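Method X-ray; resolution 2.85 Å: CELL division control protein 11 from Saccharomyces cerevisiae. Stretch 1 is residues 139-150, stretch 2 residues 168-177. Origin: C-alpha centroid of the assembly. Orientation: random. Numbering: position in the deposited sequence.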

# COMPACT_ATOMS: atom_id res chain seq x y z
N ARG A 139 -10.55 -2.57 -10.69
CA ARG A 139 -10.09 -1.53 -9.76
C ARG A 139 -9.03 -2.02 -8.78
O ARG A 139 -9.02 -3.19 -8.41
CB ARG A 139 -11.24 -0.81 -9.02
CG ARG A 139 -12.60 -1.47 -9.05
CD ARG A 139 -13.03 -1.83 -7.65
NE ARG A 139 -14.30 -2.56 -7.64
CZ ARG A 139 -15.49 -1.98 -7.56
NH1 ARG A 139 -15.60 -0.66 -7.47
NH2 ARG A 139 -16.60 -2.72 -7.57
N VAL A 140 -8.11 -1.09 -8.43
CA VAL A 140 -6.95 -1.28 -7.56
C VAL A 140 -7.35 -1.27 -6.08
O VAL A 140 -7.83 -0.25 -5.56
CB VAL A 140 -5.82 -0.25 -7.87
CG1 VAL A 140 -4.65 -0.41 -6.90
CG2 VAL A 140 -5.32 -0.38 -9.30
N HIS A 141 -7.10 -2.40 -5.39
CA HIS A 141 -7.44 -2.57 -3.99
C HIS A 141 -6.38 -2.10 -3.05
O HIS A 141 -6.68 -1.90 -1.87
CB HIS A 141 -7.78 -4.03 -3.67
CG HIS A 141 -8.58 -4.73 -4.72
ND1 HIS A 141 -8.07 -5.79 -5.42
CD2 HIS A 141 -9.85 -4.49 -5.13
CE1 HIS A 141 -9.03 -6.17 -6.24
NE2 HIS A 141 -10.12 -5.41 -6.10
N CYS A 142 -5.12 -1.99 -3.52
CA CYS A 142 -4.00 -1.60 -2.66
C CYS A 142 -2.88 -0.88 -3.38
O CYS A 142 -2.39 -1.32 -4.41
CB CYS A 142 -3.46 -2.81 -1.89
SG CYS A 142 -2.05 -2.43 -0.82
N CYS A 143 -2.41 0.20 -2.77
CA CYS A 143 -1.29 0.96 -3.27
C CYS A 143 -0.07 0.82 -2.36
O CYS A 143 -0.13 1.06 -1.14
CB CYS A 143 -1.66 2.41 -3.50
SG CYS A 143 -0.38 3.36 -4.35
N LEU A 144 1.04 0.41 -2.95
CA LEU A 144 2.27 0.23 -2.21
C LEU A 144 3.19 1.40 -2.53
O LEU A 144 3.95 1.35 -3.50
CB LEU A 144 2.88 -1.12 -2.57
CG LEU A 144 2.71 -2.20 -1.51
CD1 LEU A 144 1.33 -2.76 -1.51
CD2 LEU A 144 3.68 -3.32 -1.72
N TYR A 145 3.06 2.50 -1.76
CA TYR A 145 3.85 3.71 -1.96
C TYR A 145 5.28 3.54 -1.49
O TYR A 145 5.51 3.48 -0.29
CB TYR A 145 3.19 4.94 -1.32
CG TYR A 145 3.76 6.23 -1.85
CD1 TYR A 145 3.29 6.79 -3.04
CD2 TYR A 145 4.79 6.88 -1.18
CE1 TYR A 145 3.84 7.96 -3.55
CE2 TYR A 145 5.35 8.06 -1.69
CZ TYR A 145 4.87 8.60 -2.87
OH TYR A 145 5.40 9.76 -3.37
N LEU A 146 6.23 3.43 -2.43
CA LEU A 146 7.65 3.24 -2.12
C LEU A 146 8.30 4.55 -1.69
O LEU A 146 8.42 5.47 -2.51
CB LEU A 146 8.41 2.63 -3.32
CG LEU A 146 8.35 1.12 -3.50
CD1 LEU A 146 8.60 0.76 -4.93
CD2 LEU A 146 9.40 0.42 -2.67
N ILE A 147 8.72 4.63 -0.43
CA ILE A 147 9.37 5.83 0.08
C ILE A 147 10.87 5.63 0.13
O ILE A 147 11.34 4.64 0.70
CB ILE A 147 8.79 6.32 1.43
CG1 ILE A 147 7.26 6.41 1.38
CG2 ILE A 147 9.39 7.67 1.81
CD1 ILE A 147 6.58 6.27 2.71
N ASN A 148 11.62 6.56 -0.48
CA ASN A 148 13.08 6.55 -0.46
C ASN A 148 13.51 7.02 0.94
O ASN A 148 13.00 8.03 1.42
CB ASN A 148 13.65 7.45 -1.56
CG ASN A 148 13.35 6.99 -2.98
OD1 ASN A 148 13.10 5.81 -3.26
ND2 ASN A 148 13.43 7.93 -3.92
N PRO A 149 14.38 6.27 1.65
CA PRO A 149 14.74 6.68 3.01
C PRO A 149 15.81 7.78 3.12
O PRO A 149 16.07 8.53 2.17
CB PRO A 149 15.18 5.37 3.67
CG PRO A 149 15.70 4.55 2.55
CD PRO A 149 15.07 5.01 1.26
N THR A 150 16.41 7.88 4.34
CA THR A 150 17.43 8.81 4.82
C THR A 150 16.86 10.23 4.90
O THR A 150 16.78 10.77 6.01
CB THR A 150 18.75 8.70 4.03
N LEU A 168 -9.03 7.71 -2.86
CA LEU A 168 -9.41 6.81 -3.96
C LEU A 168 -8.84 5.39 -3.84
O LEU A 168 -9.53 4.46 -4.23
CB LEU A 168 -9.02 7.41 -5.32
CG LEU A 168 -9.47 8.84 -5.60
CD1 LEU A 168 -8.27 9.73 -5.92
CD2 LEU A 168 -10.49 8.88 -6.71
N VAL A 169 -7.59 5.23 -3.37
CA VAL A 169 -6.93 3.91 -3.25
C VAL A 169 -6.43 3.67 -1.84
O VAL A 169 -6.11 4.64 -1.15
CB VAL A 169 -5.83 3.73 -4.35
CG1 VAL A 169 -4.65 4.69 -4.16
CG2 VAL A 169 -5.34 2.29 -4.43
N ASN A 170 -6.35 2.40 -1.39
CA ASN A 170 -5.83 2.07 -0.04
C ASN A 170 -4.31 2.19 -0.03
O ASN A 170 -3.63 1.25 -0.46
CB ASN A 170 -6.22 0.64 0.36
CG ASN A 170 -7.60 0.50 0.92
OD1 ASN A 170 -8.13 1.41 1.58
ND2 ASN A 170 -8.16 -0.70 0.80
N ILE A 171 -3.76 3.34 0.42
CA ILE A 171 -2.30 3.52 0.40
C ILE A 171 -1.63 2.91 1.63
O ILE A 171 -1.98 3.27 2.75
CB ILE A 171 -1.87 5.01 0.17
CG1 ILE A 171 -2.16 5.43 -1.30
CG2 ILE A 171 -0.38 5.25 0.53
CD1 ILE A 171 -2.20 6.87 -1.55
N ILE A 172 -0.67 2.00 1.41
CA ILE A 172 0.12 1.41 2.50
C ILE A 172 1.62 1.83 2.30
O ILE A 172 2.21 1.51 1.26
CB ILE A 172 -0.14 -0.12 2.77
CG1 ILE A 172 0.42 -1.05 1.71
CG2 ILE A 172 -1.63 -0.44 2.98
CD1 ILE A 172 1.56 -1.84 2.22
N PRO A 173 2.22 2.65 3.20
CA PRO A 173 3.60 3.12 2.95
C PRO A 173 4.70 2.07 3.16
O PRO A 173 4.67 1.33 4.15
CB PRO A 173 3.74 4.30 3.91
CG PRO A 173 2.83 3.97 5.04
CD PRO A 173 1.69 3.18 4.48
N VAL A 174 5.63 1.97 2.19
CA VAL A 174 6.76 1.04 2.24
C VAL A 174 8.06 1.79 2.10
O VAL A 174 8.04 2.93 1.64
CB VAL A 174 6.67 -0.19 1.28
CG1 VAL A 174 5.41 -1.02 1.52
CG2 VAL A 174 6.77 0.21 -0.17
N ILE A 175 9.17 1.20 2.55
CA ILE A 175 10.49 1.82 2.51
C ILE A 175 11.42 1.03 1.61
O ILE A 175 11.71 -0.14 1.88
CB ILE A 175 11.08 2.07 3.93
CG1 ILE A 175 10.12 2.92 4.80
CG2 ILE A 175 12.46 2.75 3.83
CD1 ILE A 175 10.42 2.89 6.32
N SER A 176 11.88 1.67 0.53
CA SER A 176 12.80 1.12 -0.45
C SER A 176 14.23 1.11 0.11
O SER A 176 14.50 1.82 1.08
CB SER A 176 12.75 1.95 -1.73
OG SER A 176 12.90 3.32 -1.42
N LYS A 177 15.14 0.31 -0.50
CA LYS A 177 16.56 0.17 -0.13
C LYS A 177 16.78 -0.03 1.39
O LYS A 177 17.72 0.55 1.97
CB LYS A 177 17.38 1.35 -0.69
CG LYS A 177 18.39 0.98 -1.76
CD LYS A 177 19.20 2.20 -2.19
CE LYS A 177 20.23 1.90 -3.24
NZ LYS A 177 20.91 3.13 -3.72

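Two parallel strands lie side by side here, and Val-174, Ser-176 and Cys-143 give up the most surface to the pairing, which buries 840 Å² in all. Val-174 comes first. Its backbone works in both directions: Val-174 N donates to Tyr-145 O at 2.9 Å, and Val-174 O accepts from Ile-147 N at 2.8 Å, so Val-174 is held by Tyr-145 and Ile-147, the residues that flank its bridge partner Leu-146, as is usual in parallel pairing. Its side chain lies on the sheet face shared with Leu-144, Leu-146 and Ile-172. There Val-174 CG2 meets Leu-146 CD2 at 3.6 Å, while Val-174 CG1 lies 4.2 Å from Leu-144 CG; the two methyls reach successive leucines of that face.

Cys-143 repeats the clamp near the other end. Cys-143 N donates to Asn-170 O and Cys-143 O accepts from Ile-172 N, both at 2.8 Å and nearly straight. Cys-143 CB packs on the opposite face, 3.8 Å from Val-169 CG2 and 3.8 Å from Ile-171 CG1. Between the clamps the ladder loosens: Tyr-145 N reaches Ile-172 O at 3.3 Å, with an angle of 137°. Pro-173 has no amide hydrogen to offer, yet it costs the ladder nothing, because the amides donated from its strand belong to Ile-172 and Val-174. Its ring instead supplies packing, with Pro-173 CB 3.7 Å from Ile-147 CD1.

Ser-176 finishes the pairing just past the strand. Ser-176 N donates to Ile-147 O at 3.0 Å, continuing the alternation, and Ser-176 OG lies 2.9 Å from Ile-147 O and 3.1 Å from Asn-148 OD1. Pro-149 CB then packs 3.8 Å from Ile-175 CG2. The rule is economical: alternate residues carry the backbone ladder, side chains cover both faces, and a small polar residue just past the strand supplies the last rung.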